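Local coordinates for galactose mutarotase-like protein (Clostridium acetobutylicum, PDB 3OS7) that probably binds carbohydrate and may interconvert the anomers of aldose sugars, at residues L31-P34 against D35-G38. Residues are numbered along the deposited sequence; the frame is centred on the assembly and turned at random.
Sequences LIIP and DVGG
Ile-33 and Val-36 close a type I beta turn: the amide N of Val-36 donates to Ile-33 O at 3.1 Å, with an N-H...O angle of 145°. The donor stands well above the plane of the Ile-33 carbonyl and not on a lone pair, and the N-H...O angle is moderately bent. Pro-34 and Asp-35 fill the two corner positions, and their helical-type backbone angles are those of this turn type. A second, weak bond follows, from Gly-38 N to Pro-34 O at 3.4 Å, linking the returning chain to the first corner residue of the turn. Gly-37 and Gly-38 both have positive phi, which swings the backbone round into strand 39-45.

The tight part lies where Ile-32 meets Gly-38. With CG1 anti to the backbone N (chi1 -168°) and the chain extended beyond it, the ethyl branch of Ile-32 passes beside Gly-38 O, with CG1 at 3.4 Å and CD1 at 3.3 Å, apolar carbons against a polar oxygen. Apolar packing between Ile-33 and Val-36 is looser. Methyl CG2 of Ile-33 comes no nearer to Val-36 CB than 4.5 Å, and Val-36 turns to Phe-62, Phe-65 and Lys-66 of helix 62-67.

Asp-35 lies on the more open side, partly exposed; its carboxylate is held from outside the turn, OD2 being hydrogen-bonded to His-18 ND1. The backbone of Ile-33 also bonds to Asn-39, continuing the antiparallel pairing of strands 28-33 and 39-45. The connection of this beta hairpin is therefore probably shaped more by the backbone than by side chains: one bent and one weak amide-to-carbonyl bond, together with two glycines of positive phi.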
loop_
_atom_site.group_PDB
_atom_site.type_symbol
_atom_site.label_atom_id
_atom_site.label_comp_id
_atom_site.label_asym_id
_atom_site.label_seq_id
_atom_site.Cartn_x
_atom_site.Cartn_y
_atom_site.Cartn_z
ATOM N N LEU A 31 -13.842 -6.036 2.288
ATOM C CA LEU A 31 -14.131 -5.734 3.698
ATOM C C LEU A 31 -13.154 -4.658 4.137
ATOM O O LEU A 31 -11.953 -4.843 4.016
ATOM C CB LEU A 31 -13.970 -6.996 4.547
ATOM C CG LEU A 31 -14.149 -6.826 6.060
ATOM C CD1 LEU A 31 -15.541 -6.268 6.376
ATOM C CD2 LEU A 31 -13.893 -8.185 6.726
ATOM N N ILE A 32 -13.672 -3.551 4.677
ATOM C CA ILE A 32 -12.866 -2.479 5.154
ATOM C C ILE A 32 -13.116 -2.235 6.654
ATOM O O ILE A 32 -14.249 -2.374 7.139
ATOM C CB ILE A 32 -13.083 -1.181 4.322
ATOM C CG1 ILE A 32 -12.012 -0.125 4.640
ATOM C CG2 ILE A 32 -14.498 -0.595 4.520
ATOM C CD1 ILE A 32 -12.080 1.094 3.667
ATOM N N ILE A 33 -12.024 -1.930 7.368
ATOM C CA ILE A 33 -12.067 -1.705 8.824
ATOM C C ILE A 33 -11.699 -0.243 9.157
ATOM O O ILE A 33 -10.516 0.089 9.352
ATOM C CB ILE A 33 -11.112 -2.624 9.600
ATOM C CG1 ILE A 33 -11.167 -4.088 9.114
ATOM C CG2 ILE A 33 -11.444 -2.533 11.119
ATOM C CD1 ILE A 33 -12.508 -4.762 9.281
ATOM N N PRO A 34 -12.706 0.635 9.231
ATOM C CA PRO A 34 -12.427 2.048 9.502
ATOM C C PRO A 34 -11.606 2.312 10.768
ATOM O O PRO A 34 -10.667 3.118 10.721
ATOM C CB PRO A 34 -13.820 2.677 9.574
ATOM C CG PRO A 34 -14.665 1.783 8.729
ATOM C CD PRO A 34 -14.129 0.398 8.957
ATOM N N ASP A 35 -11.901 1.594 11.852
ATOM C CA ASP A 35 -11.190 1.773 13.120
ATOM C C ASP A 35 -9.689 1.473 13.108
ATOM O O ASP A 35 -8.970 1.938 13.987
ATOM C CB ASP A 35 -11.812 0.898 14.204
ATOM C CG ASP A 35 -13.033 1.547 14.863
ATOM O OD1 ASP A 35 -13.256 2.753 14.663
ATOM O OD2 ASP A 35 -13.759 0.843 15.581
ATOM N N VAL A 36 -9.224 0.677 12.140
ATOM C CA VAL A 36 -7.802 0.431 11.990
ATOM C C VAL A 36 -7.336 0.823 10.561
ATOM O O VAL A 36 -7.284 0.003 9.643
ATOM C CB VAL A 36 -7.414 -1.017 12.352
ATOM C CG1 VAL A 36 -5.922 -1.178 12.338
ATOM C CG2 VAL A 36 -7.985 -1.426 13.763
ATOM N N GLY A 37 -7.006 2.089 10.398
ATOM C CA GLY A 37 -6.365 2.561 9.166
ATOM C C GLY A 37 -7.234 2.601 7.942
ATOM O O GLY A 37 -6.713 2.778 6.831
ATOM N N GLY A 38 -8.549 2.455 8.098
ATOM C CA GLY A 38 -9.414 2.280 6.919
ATOM C C GLY A 38 -8.891 1.163 6.038
ATOM O O GLY A 38 -8.950 1.235 4.805
#